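Local coordinates for putative HMP/thiamine permease protein YkoE (Bacillus subtilis, PDB 5EDL) that probably carries thiamine or its hydroxymethylpyrimidine moiety across the cell membrane as the substrate-binding S component of an energy-coupling factor (ECF) transporter, at residues V19-F24 with G45-V50; F35-Y40 with L144-I149; R59-A64 with T104-Y109. One frame throughout, in Å; residues are numbered along the deposited sequence.

Contact 1. Residues V19-F24 with G45-V50; sequences VVYLLF and GIWFIV. With VIB (3-(4-amino-2-methyl-pyrimidin-5-ylmethyl)-5-(2-hydroxy-ethyl)-4-methyl-thiazol-3-ium), chain B.
Tyr21 and Trp47 run antiparallel alongside one another, and each makes a hydrogen bond to the other's segment, Tyr21 through OH and Trp47 through NE1. Chi1 of -75° sets Tyr21 CG anti to its carbonyl carbon, and the ring carries its OH across to Val50, whose N donates to Tyr21 OH over 3.1 Å at 156°. Trp47 NE1 reaches Tyr21 O at 3.2 Å, and that oxygen lies 3° out of the indole plane, which fixes the tilt of the ring. The pair is T-shaped, the edge of the Trp47 five-membered ring meeting the face of Tyr21 with centroids 5.5 Å apart, and Trp47 CA adds a CH-pi contact 4.0 Å from the tyrosine centroid. One indole face is laid against thiamine, VIB C7A standing 3.3 Å above its plane; Ile46 CG2 covers the opposite face toward the rim. That methyl also makes a CH-pi contact with Phe24, 4.1 Å from its ring centroid. The contact joins helix 4-35 to the residues leading into helix 49-58 and lines one side of the thiamine pocket. Helix 63-77 closes in through Glu68, which hydrogen-bonds Tyr21 OH, while Phe48 packs on helix 111-132.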
loop_
_atom_site.group_PDB
_atom_site.type_symbol
_atom_site.label_atom_id
_atom_site.label_comp_id
_atom_site.label_asym_id
_atom_site.label_seq_id
_atom_site.Cartn_x
_atom_site.Cartn_y
_atom_site.Cartn_z
ATOM N N VAL A 19 2.706 -6.824 -10.628
ATOM C CA VAL A 19 2.435 -8.209 -10.970
ATOM C C VAL A 19 1.528 -8.864 -9.925
ATOM O O VAL A 19 0.566 -9.545 -10.273
ATOM C CB VAL A 19 3.737 -9.019 -11.112
ATOM C CG1 VAL A 19 3.423 -10.495 -11.333
ATOM C CG2 VAL A 19 4.583 -8.476 -12.262
ATOM N N VAL A 20 1.817 -8.627 -8.649
ATOM C CA VAL A 20 0.970 -9.139 -7.573
ATOM C C VAL A 20 -0.445 -8.566 -7.647
ATOM O O VAL A 20 -1.432 -9.302 -7.533
ATOM C CB VAL A 20 1.552 -8.811 -6.180
ATOM C CG1 VAL A 20 0.627 -9.356 -5.073
ATOM C CG2 VAL A 20 2.958 -9.347 -6.044
ATOM N N TYR A 21 -0.535 -7.247 -7.812
ATOM C CA TYR A 21 -1.813 -6.556 -7.972
ATOM C C TYR A 21 -2.665 -7.206 -9.076
ATOM O O TYR A 21 -3.862 -7.409 -8.913
ATOM C CB TYR A 21 -1.604 -5.075 -8.320
ATOM C CG TYR A 21 -1.156 -4.179 -7.179
ATOM C CD1 TYR A 21 -0.735 -4.706 -5.964
ATOM C CD2 TYR A 21 -1.173 -2.800 -7.324
ATOM C CE1 TYR A 21 -0.345 -3.879 -4.923
ATOM C CE2 TYR A 21 -0.791 -1.969 -6.299
ATOM C CZ TYR A 21 -0.382 -2.511 -5.105
ATOM O OH TYR A 21 -0.010 -1.672 -4.106
ATOM N N LEU A 22 -2.038 -7.504 -10.206
ATOM C CA LEU A 22 -2.768 -8.042 -11.352
ATOM C C LEU A 22 -3.352 -9.424 -11.043
ATOM O O LEU A 22 -4.484 -9.733 -11.424
ATOM C CB LEU A 22 -1.855 -8.118 -12.579
ATOM C CG LEU A 22 -2.494 -8.649 -13.869
ATOM C CD1 LEU A 22 -3.715 -7.819 -14.261
ATOM C CD2 LEU A 22 -1.472 -8.669 -15.001
ATOM N N LEU A 23 -2.560 -10.248 -10.368
ATOM C CA LEU A 23 -2.991 -11.576 -9.949
ATOM C C LEU A 23 -4.213 -11.481 -9.034
ATOM O O LEU A 23 -5.213 -12.175 -9.237
ATOM C CB LEU A 23 -1.847 -12.310 -9.239
ATOM C CG LEU A 23 -2.213 -13.523 -8.380
ATOM C CD1 LEU A 23 -2.925 -14.584 -9.199
ATOM C CD2 LEU A 23 -0.962 -14.115 -7.720
ATOM N N PHE A 24 -4.138 -10.597 -8.042
ATOM C CA PHE A 24 -5.249 -10.414 -7.109
ATOM C C PHE A 24 -6.466 -9.792 -7.767
ATOM O O PHE A 24 -7.595 -10.073 -7.377
ATOM C CB PHE A 24 -4.808 -9.573 -5.912
ATOM C CG PHE A 24 -4.159 -10.383 -4.835
ATOM C CD1 PHE A 24 -4.911 -10.903 -3.797
ATOM C CD2 PHE A 24 -2.808 -10.655 -4.875
ATOM C CE1 PHE A 24 -4.325 -11.666 -2.816
ATOM C CE2 PHE A 24 -2.218 -11.411 -3.889
ATOM C CZ PHE A 24 -2.987 -11.926 -2.863
ATOM N N GLY A 45 -6.890 -4.741 0.870
ATOM C CA GLY A 45 -5.713 -4.017 1.321
ATOM C C GLY A 45 -4.428 -4.372 0.585
ATOM O O GLY A 45 -3.463 -3.601 0.618
ATOM N N ILE A 46 -4.393 -5.533 -0.068
ATOM C CA ILE A 46 -3.217 -5.906 -0.846
ATOM C C ILE A 46 -2.952 -4.870 -1.935
ATOM O O ILE A 46 -1.793 -4.608 -2.265
ATOM C CB ILE A 46 -3.350 -7.299 -1.511
ATOM C CG1 ILE A 46 -1.970 -7.875 -1.833
ATOM C CG2 ILE A 46 -4.163 -7.216 -2.786
ATOM C CD1 ILE A 46 -1.115 -8.176 -0.590
ATOM N N TRP A 47 -4.011 -4.276 -2.487
ATOM C CA TRP A 47 -3.829 -3.290 -3.561
ATOM C C TRP A 47 -3.269 -1.955 -3.070
ATOM O O TRP A 47 -3.014 -1.063 -3.891
ATOM C CB TRP A 47 -5.150 -3.051 -4.324
ATOM C CG TRP A 47 -5.552 -4.244 -5.156
ATOM C CD1 TRP A 47 -4.841 -4.823 -6.173
ATOM C CD2 TRP A 47 -6.769 -4.988 -5.046
ATOM N NE1 TRP A 47 -5.540 -5.893 -6.694
ATOM C CE2 TRP A 47 -6.724 -6.016 -6.011
ATOM C CE3 TRP A 47 -7.897 -4.883 -4.217
ATOM C CZ2 TRP A 47 -7.766 -6.932 -6.173
ATOM C CZ3 TRP A 47 -8.921 -5.799 -4.372
ATOM C CH2 TRP A 47 -8.846 -6.813 -5.340
ATOM N N PHE A 48 -3.095 -1.815 -1.755
ATOM C CA PHE A 48 -2.472 -0.603 -1.188
ATOM C C PHE A 48 -1.038 -0.820 -0.681
ATOM O O PHE A 48 -0.375 0.135 -0.260
ATOM C CB PHE A 48 -3.259 -0.045 0.007
ATOM C CG PHE A 48 -4.749 -0.047 -0.152
ATOM C CD1 PHE A 48 -5.350 0.161 -1.381
ATOM C CD2 PHE A 48 -5.551 -0.246 0.962
ATOM C CE1 PHE A 48 -6.737 0.162 -1.497
ATOM C CE2 PHE A 48 -6.933 -0.247 0.863
ATOM C CZ PHE A 48 -7.534 -0.043 -0.375
ATOM N N ILE A 49 -0.576 -2.062 -0.675
ATOM C CA ILE A 49 0.645 -2.390 0.063
ATOM C C ILE A 49 1.873 -1.614 -0.442
ATOM O O ILE A 49 2.731 -1.251 0.344
ATOM C CB ILE A 49 0.943 -3.918 0.022
ATOM C CG1 ILE A 49 2.019 -4.262 1.062
ATOM C CG2 ILE A 49 1.355 -4.358 -1.377
ATOM C CD1 ILE A 49 2.153 -5.743 1.336
ATOM N N VAL A 50 1.918 -1.323 -1.742
ATOM C CA VAL A 50 3.031 -0.583 -2.327
ATOM C C VAL A 50 3.209 0.777 -1.643
ATOM O O VAL A 50 4.328 1.195 -1.382
ATOM C CB VAL A 50 2.834 -0.391 -3.853
ATOM C CG1 VAL A 50 3.734 0.700 -4.394
ATOM C CG2 VAL A 50 3.087 -1.695 -4.573
HETATM C CM2 VIB B . -3.960 -0.696 -8.159
HETATM N N4A VIB B . -8.270 -1.394 -5.948
HETATM C CM4 VIB B . -11.545 -4.874 -6.668
HETATM O O1 VIB B . -13.743 -1.849 -5.692
HETATM C C7 VIB B . -14.274 -1.690 -6.992
HETATM C C6 VIB B . -13.869 -2.888 -7.815
HETATM C C2 VIB B . -10.166 -1.995 -8.899
HETATM S S1 VIB B . -11.696 -1.663 -8.948
HETATM C C5 VIB B . -12.382 -2.758 -8.092
HETATM C C4 VIB B . -11.371 -3.640 -7.561
HETATM N N3 VIB B . -9.970 -3.157 -8.080
HETATM C C7A VIB B . -8.746 -3.876 -7.742
HETATM C C4A VIB B . -7.295 -1.799 -6.938
HETATM N N3A VIB B . -6.158 -1.119 -7.091
HETATM C C2A VIB B . -5.254 -1.518 -8.028
HETATM N N1A VIB B . -5.503 -2.624 -8.798
HETATM C C6A VIB B . -6.654 -3.331 -8.653
HETATM C C5A VIB B . -7.550 -2.907 -7.704
#

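Contact 2. Residues F35-Y40 with L144-I149; sequences FGPIAY and LIMLVI. With VIB (3-(4-amino-2-methyl-pyrimidin-5-ylmethyl)-5-(2-hydroxy-ethyl)-4-methyl-thiazol-3-ium), chain B.
Ile38 fits among Ile145, Met146 and Ile149, three residues on one side of helix 140-170, where the connection between helix 4-35 and helix 49-58 meets that helix in the membrane bundle of the S component. The contact is apolar and modest, burying 202 Å² in all, and no hydrogen bond crosses it. The chain leaves helix 4-35 at Gly36, whose phi is positive (91°), and turns into Pro37. Ala39 N and Tyr40 N bond back to Gly36 O and Pro37 O, two successive bonds from residue i+3 to i, and 37-39 turn with helical backbone angles without forming a regular helix. Pro37 lays its ring against the thioether of Met146, with CB 3.8 Å from SD; its other neighbours include Tyr135 and Tyr138. Ile38 makes most of the contact. Its CG1, anti to the backbone N (chi1 -171°), lies 3.9 Å from Ile149 CD1, the two side chains crossing at about a right angle, and its CD1 touches both that methyl and Ile145 CG2. Nearer the backbone, Met146 SD, anti to CA (chi2 -163°), lies 3.6 Å from Ile38 N, an amide that is hydrogen-bonded to Tyr142 OH. Ile38 CB, in turn, rests 4.0 Å from Met146 CG. Tyr40 points its CB away from helix 140-170 and belongs to the thiamine pocket instead. Its OH is hydrogen-bonded to Tyr135 OH, tying two residues of the pocket together at this end of the ligand. The Tyr40 ring lies between two groups: Pro37 O stands 3.2 Å above the centre of one face, and over the centre of the opposite face sits the thiazolium methyl, VIB CM4, at 3.8 Å.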
loop_
_atom_site.group_PDB
_atom_site.type_symbol
_atom_site.label_atom_id
_atom_site.label_comp_id
_atom_site.label_asym_id
_atom_site.label_seq_id
_atom_site.Cartn_x
_atom_site.Cartn_y
_atom_site.Cartn_z
ATOM N N PHE A 35 -19.904 -14.174 -5.942
ATOM C CA PHE A 35 -20.534 -13.885 -4.653
ATOM C C PHE A 35 -20.875 -12.421 -4.410
ATOM O O PHE A 35 -21.413 -12.082 -3.355
ATOM C CB PHE A 35 -19.641 -14.371 -3.511
ATOM C CG PHE A 35 -19.331 -15.835 -3.564
ATOM C CD1 PHE A 35 -20.356 -16.777 -3.562
ATOM C CD2 PHE A 35 -18.017 -16.276 -3.600
ATOM C CE1 PHE A 35 -20.077 -18.133 -3.611
ATOM C CE2 PHE A 35 -17.731 -17.638 -3.644
ATOM C CZ PHE A 35 -18.762 -18.565 -3.652
ATOM N N GLY A 36 -20.576 -11.567 -5.380
ATOM C CA GLY A 36 -20.801 -10.144 -5.236
ATOM C C GLY A 36 -19.571 -9.440 -4.677
ATOM O O GLY A 36 -18.590 -10.088 -4.293
ATOM N N PRO A 37 -19.622 -8.105 -4.620
ATOM C CA PRO A 37 -18.444 -7.302 -4.259
ATOM C C PRO A 37 -17.867 -7.618 -2.876
ATOM O O PRO A 37 -16.651 -7.554 -2.714
ATOM C CB PRO A 37 -18.961 -5.854 -4.315
ATOM C CG PRO A 37 -20.452 -5.945 -4.330
ATOM C CD PRO A 37 -20.781 -7.269 -4.981
ATOM N N ILE A 38 -18.708 -7.953 -1.903
ATOM C CA ILE A 38 -18.213 -8.186 -0.551
ATOM C C ILE A 38 -17.124 -9.264 -0.548
ATOM O O ILE A 38 -16.237 -9.252 0.297
ATOM C CB ILE A 38 -19.352 -8.589 0.415
ATOM C CG1 ILE A 38 -18.848 -8.617 1.863
ATOM C CG2 ILE A 38 -19.975 -9.940 0.021
ATOM C CD1 ILE A 38 -19.961 -8.779 2.879
ATOM N N ALA A 39 -17.185 -10.183 -1.509
ATOM C CA ALA A 39 -16.239 -11.297 -1.549
ATOM C C ALA A 39 -14.773 -10.873 -1.759
ATOM O O ALA A 39 -13.871 -11.584 -1.319
ATOM C CB ALA A 39 -16.643 -12.293 -2.631
ATOM N N TYR A 40 -14.512 -9.744 -2.418
ATOM C CA TYR A 40 -13.110 -9.318 -2.539
ATOM C C TYR A 40 -12.686 -8.314 -1.469
ATOM O O TYR A 40 -11.525 -7.909 -1.421
ATOM C CB TYR A 40 -12.812 -8.741 -3.931
ATOM C CG TYR A 40 -13.670 -7.567 -4.363
ATOM C CD1 TYR A 40 -13.704 -6.382 -3.627
ATOM C CD2 TYR A 40 -14.396 -7.629 -5.536
ATOM C CE1 TYR A 40 -14.478 -5.305 -4.035
ATOM C CE2 TYR A 40 -15.173 -6.568 -5.953
ATOM C CZ TYR A 40 -15.211 -5.409 -5.207
ATOM O OH TYR A 40 -15.994 -4.370 -5.642
ATOM N N LEU A 144 -21.882 -0.582 4.767
ATOM C CA LEU A 144 -21.225 -0.458 6.056
ATOM C C LEU A 144 -20.353 -1.678 6.330
ATOM O O LEU A 144 -19.212 -1.551 6.777
ATOM C CB LEU A 144 -22.263 -0.272 7.173
ATOM C CG LEU A 144 -22.913 1.118 7.222
ATOM C CD1 LEU A 144 -24.066 1.191 8.236
ATOM C CD2 LEU A 144 -21.864 2.182 7.521
ATOM N N ILE A 145 -20.886 -2.863 6.057
ATOM C CA ILE A 145 -20.123 -4.083 6.265
ATOM C C ILE A 145 -18.888 -4.117 5.349
ATOM O O ILE A 145 -17.789 -4.471 5.786
ATOM C CB ILE A 145 -20.992 -5.332 6.039
ATOM C CG1 ILE A 145 -22.048 -5.434 7.144
ATOM C CG2 ILE A 145 -20.130 -6.574 6.044
ATOM C CD1 ILE A 145 -23.138 -6.455 6.874
ATOM N N MET A 146 -19.056 -3.715 4.093
ATOM C CA MET A 146 -17.936 -3.736 3.152
ATOM C C MET A 146 -16.846 -2.726 3.544
ATOM O O MET A 146 -15.664 -3.039 3.463
ATOM C CB MET A 146 -18.409 -3.471 1.720
ATOM C CG MET A 146 -19.155 -4.672 1.086
ATOM S SD MET A 146 -19.290 -4.588 -0.728
ATOM C CE MET A 146 -20.349 -3.155 -0.879
ATOM N N LEU A 147 -17.248 -1.526 3.959
ATOM C CA LEU A 147 -16.284 -0.523 4.401
ATOM C C LEU A 147 -15.479 -1.007 5.607
ATOM O O LEU A 147 -14.261 -0.823 5.663
ATOM C CB LEU A 147 -16.974 0.792 4.756
ATOM C CG LEU A 147 -16.037 1.906 5.234
ATOM C CD1 LEU A 147 -14.937 2.189 4.220
ATOM C CD2 LEU A 147 -16.843 3.181 5.551
ATOM N N VAL A 148 -16.169 -1.604 6.573
ATOM C CA VAL A 148 -15.502 -2.110 7.758
ATOM C C VAL A 148 -14.473 -3.184 7.384
ATOM O O VAL A 148 -13.321 -3.134 7.833
ATOM C CB VAL A 148 -16.507 -2.674 8.774
ATOM C CG1 VAL A 148 -15.792 -3.501 9.813
ATOM C CG2 VAL A 148 -17.284 -1.531 9.434
ATOM N N ILE A 149 -14.891 -4.148 6.563
ATOM C CA ILE A 149 -13.974 -5.169 6.067
ATOM C C ILE A 149 -12.804 -4.535 5.308
ATOM O O ILE A 149 -11.651 -4.914 5.507
ATOM C CB ILE A 149 -14.674 -6.185 5.142
ATOM C CG1 ILE A 149 -15.809 -6.902 5.891
ATOM C CG2 ILE A 149 -13.657 -7.187 4.604
ATOM C CD1 ILE A 149 -16.673 -7.820 5.002
HETATM C CM2 VIB B . -3.960 -0.696 -8.159
HETATM N N4A VIB B . -8.270 -1.394 -5.948
HETATM C CM4 VIB B . -11.545 -4.874 -6.668
HETATM O O1 VIB B . -13.743 -1.849 -5.692
HETATM C C7 VIB B . -14.274 -1.690 -6.992
HETATM C C6 VIB B . -13.869 -2.888 -7.815
HETATM C C2 VIB B . -10.166 -1.995 -8.899
HETATM S S1 VIB B . -11.696 -1.663 -8.948
HETATM C C5 VIB B . -12.382 -2.758 -8.092
HETATM C C4 VIB B . -11.371 -3.640 -7.561
HETATM N N3 VIB B . -9.970 -3.157 -8.080
HETATM C C7A VIB B . -8.746 -3.876 -7.742
HETATM C C4A VIB B . -7.295 -1.799 -6.938
HETATM N N3A VIB B . -6.158 -1.119 -7.091
HETATM C C2A VIB B . -5.254 -1.518 -8.028
HETATM N N1A VIB B . -5.503 -2.624 -8.798
HETATM C C6A VIB B . -6.654 -3.331 -8.653
HETATM C C5A VIB B . -7.550 -2.907 -7.704
#

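Contact 3. Residues R59-A64 with T104-Y109; sequences RKPGAA and TRWKAY. With MPG ([(Z)-octadec-9-enyl] (2R)-2,3-bis(oxidanyl)propanoate), chain C.
Arg59 and Tyr109 are brought face to face by matching first torsions: in each, CG is anti to the carbonyl carbon (chi1 -59° and -62°). The extended chain from CG to NE lays the aliphatic part of the arginine over the phenol ring, and the two side chains point opposite ways where they overlap. Arg59 CG lies over the ring centre, 3.7 Å from the Tyr109 centroid and close to its normal, a CH-pi contact. The guanidinium is nearly parallel to the ring, 3° apart, but it has moved past the centre, with Tyr109 CB over one of its faces toward the rim. Its charge is met elsewhere, by a salt bridge from NH2 to Glu183, and NE donates to Tyr56 O. Two turns face each other here: a type II turn from Lys60 to Ala63, with Gly62 at the N-cap of helix 63-77, and a type I' turn from Thr104 to Lys107, which overlaps the Schellman motif ending helix 85-103, with Arg105 as its C-prime residue. Trp106 presents one indole face to Pro61, the two side chains crossing at about a right angle. Pro61 CA sits 3.5 Å from the centroid of the five-membered ring, a CH-pi contact over the face, and CB is 3.5 Å from Trp106 CE2. Glu98 accepts bonds from both Trp106 NE1 and Gly62 N, joining the turns from helix 85-103. Tyr109 OH donates to Trp106 O at 2.8 Å, from above the carbonyl plane, and itself accepts from a water, at 2.9 Å. The same water donates to Lys60 O, giving a polar bridge between the turns. Trp106 CZ2 also meets the octadecenyl chain of the bound MPG at C10, 3.8 Å away.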
loop_
_atom_site.group_PDB
_atom_site.type_symbol
_atom_site.label_atom_id
_atom_site.label_comp_id
_atom_site.label_asym_id
_atom_site.label_seq_id
_atom_site.Cartn_x
_atom_site.Cartn_y
_atom_site.Cartn_z
ATOM N N ARG A 59 10.706 7.056 3.378
ATOM C CA ARG A 59 10.374 8.029 4.413
ATOM C C ARG A 59 10.541 9.471 3.933
ATOM O O ARG A 59 11.020 10.324 4.666
ATOM C CB ARG A 59 11.219 7.763 5.673
ATOM C CG ARG A 59 10.993 6.348 6.217
ATOM C CD ARG A 59 11.573 6.087 7.609
ATOM N NE ARG A 59 11.162 4.756 8.051
ATOM C CZ ARG A 59 11.456 4.208 9.218
ATOM N NH1 ARG A 59 12.198 4.858 10.102
ATOM N NH2 ARG A 59 11.011 2.990 9.496
ATOM N N LYS A 60 10.123 9.733 2.697
ATOM C CA LYS A 60 10.151 11.074 2.147
ATOM C C LYS A 60 8.798 11.366 1.476
ATOM O O LYS A 60 8.085 10.447 1.100
ATOM C CB LYS A 60 11.312 11.228 1.166
ATOM C CG LYS A 60 12.675 11.007 1.825
ATOM C CD LYS A 60 13.837 11.258 0.901
ATOM C CE LYS A 60 15.167 11.121 1.667
ATOM N NZ LYS A 60 16.343 11.183 0.770
ATOM N N PRO A 61 8.441 12.647 1.368
ATOM C CA PRO A 61 7.109 13.017 0.888
ATOM C C PRO A 61 6.874 12.536 -0.537
ATOM O O PRO A 61 7.767 12.598 -1.372
ATOM C CB PRO A 61 7.116 14.550 0.961
ATOM C CG PRO A 61 8.209 14.884 1.967
ATOM C CD PRO A 61 9.245 13.819 1.770
ATOM N N GLY A 62 5.673 12.047 -0.792
ATOM C CA GLY A 62 5.304 11.598 -2.118
ATOM C C GLY A 62 5.526 10.122 -2.377
ATOM O O GLY A 62 5.092 9.612 -3.407
ATOM N N ALA A 63 6.195 9.424 -1.459
ATOM C CA ALA A 63 6.490 8.002 -1.674
ATOM C C ALA A 63 5.224 7.165 -1.836
ATOM O O ALA A 63 5.132 6.339 -2.744
ATOM C CB ALA A 63 7.332 7.438 -0.520
ATOM N N ALA A 64 4.264 7.379 -0.946
ATOM C CA ALA A 64 3.051 6.574 -0.921
ATOM C C ALA A 64 2.250 6.828 -2.190
ATOM O O ALA A 64 1.690 5.912 -2.757
ATOM C CB ALA A 64 2.206 6.886 0.306
ATOM N N THR A 104 1.144 13.467 9.375
ATOM C CA THR A 104 2.162 13.213 10.395
ATOM C C THR A 104 3.542 13.700 9.926
ATOM O O THR A 104 4.574 13.265 10.441
ATOM C CB THR A 104 2.224 11.708 10.754
ATOM O OG1 THR A 104 2.424 10.937 9.566
ATOM C CG2 THR A 104 0.923 11.253 11.441
ATOM N N ARG A 105 3.532 14.550 8.897
ATOM C CA ARG A 105 4.703 15.297 8.434
ATOM C C ARG A 105 5.838 14.416 7.936
ATOM O O ARG A 105 7.013 14.810 7.993
ATOM C CB ARG A 105 5.219 16.217 9.561
ATOM C CG ARG A 105 4.260 17.358 9.904
ATOM C CD ARG A 105 4.638 18.032 11.230
ATOM N NE ARG A 105 5.982 18.606 11.190
ATOM C CZ ARG A 105 6.737 18.839 12.260
ATOM N NH1 ARG A 105 6.294 18.542 13.479
ATOM N NH2 ARG A 105 7.946 19.364 12.110
ATOM N N TRP A 106 5.483 13.227 7.462
ATOM C CA TRP A 106 6.439 12.265 6.931
ATOM C C TRP A 106 7.540 11.944 7.943
ATOM O O TRP A 106 8.637 11.548 7.562
ATOM C CB TRP A 106 7.048 12.781 5.618
ATOM C CG TRP A 106 6.004 13.077 4.575
ATOM C CD1 TRP A 106 5.363 12.169 3.757
ATOM C CD2 TRP A 106 5.454 14.359 4.250
ATOM N NE1 TRP A 106 4.466 12.811 2.961
ATOM C CE2 TRP A 106 4.499 14.155 3.233
ATOM C CE3 TRP A 106 5.685 15.661 4.707
ATOM C CZ2 TRP A 106 3.775 15.203 2.668
ATOM C CZ3 TRP A 106 4.963 16.702 4.142
ATOM C CH2 TRP A 106 4.022 16.463 3.132
ATOM N N LYS A 107 7.220 12.089 9.229
ATOM C CA LYS A 107 8.161 11.799 10.314
ATOM C C LYS A 107 7.751 10.613 11.186
ATOM O O LYS A 107 8.448 10.294 12.140
ATOM C CB LYS A 107 8.319 13.023 11.226
ATOM C CG LYS A 107 9.005 14.213 10.598
ATOM C CD LYS A 107 8.869 15.442 11.499
ATOM C CE LYS A 107 9.301 15.135 12.922
ATOM N NZ LYS A 107 9.268 16.340 13.803
ATOM N N ALA A 108 6.608 9.998 10.896
ATOM C CA ALA A 108 6.081 8.925 11.743
ATOM C C ALA A 108 5.843 7.631 10.965
ATOM O O ALA A 108 5.047 7.596 10.017
ATOM C CB ALA A 108 4.793 9.367 12.407
ATOM N N TYR A 109 6.510 6.558 11.379
ATOM C CA TYR A 109 6.397 5.300 10.651
ATOM C C TYR A 109 6.145 4.109 11.573
ATOM O O TYR A 109 6.380 2.965 11.201
ATOM C CB TYR A 109 7.647 5.104 9.783
ATOM C CG TYR A 109 7.744 6.216 8.767
ATOM C CD1 TYR A 109 7.037 6.154 7.576
ATOM C CD2 TYR A 109 8.473 7.368 9.036
ATOM C CE1 TYR A 109 7.085 7.177 6.665
ATOM C CE2 TYR A 109 8.520 8.411 8.134
ATOM C CZ TYR A 109 7.831 8.305 6.941
ATOM O OH TYR A 109 7.869 9.329 6.025
HETATM C C2 MPG C . -5.953 14.469 0.662
HETATM C C3 MPG C . -4.656 14.975 1.253
HETATM C C4 MPG C . -3.488 14.313 0.553
HETATM C C5 MPG C . -3.317 14.929 -0.815
HETATM C C6 MPG C . -1.894 15.398 -0.988
HETATM C C7 MPG C . -1.001 14.196 -1.170
HETATM C C8 MPG C . 0.303 14.623 -1.805
HETATM C C9 MPG C . 1.235 15.119 -0.723
HETATM C C10 MPG C . 2.537 15.395 -0.965
HETATM C C11 MPG C . 3.162 15.233 -2.333
HETATM C C12 MPG C . 3.858 16.529 -2.689
HETATM C C13 MPG C . 5.042 16.762 -1.769
HETATM C C14 MPG C . 4.767 17.872 -0.774
HETATM C C15 MPG C . 6.041 18.637 -0.485
HETATM C C16 MPG C . 6.198 18.821 1.008
HETATM C C17 MPG C . 7.550 19.421 1.311
HETATM C C18 MPG C . 7.962 19.012 2.708
HETATM O O1 MPG C . -7.816 14.231 2.125
HETATM C C1 MPG C . -7.116 15.163 1.334
HETATM O O HOH W 1 6.791 9.021 3.300
#

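Contacts 1 and 2 both touch thiamine: Trp47 of contact 1 covers the pyrimidine and the methylene link, Tyr40 of contact 2 lies by the hydroxyethyl arm, and both reach the thiazolium methyl CM4. Their centres are about 17 Å apart and their nearest atoms about 4 Å, and their segments alternate along the chain, with 35-40 falling between 19-24 and 45-50. Contact 3 has no part in that pocket and meets a lipid-like ligand instead. Its centre is about 21 Å from that of contact 1 (nearest atoms about 5 Å), from which helix 49-58 leads to it, and about 30 Å from that of contact 2, on the opposite side of the chain's centre.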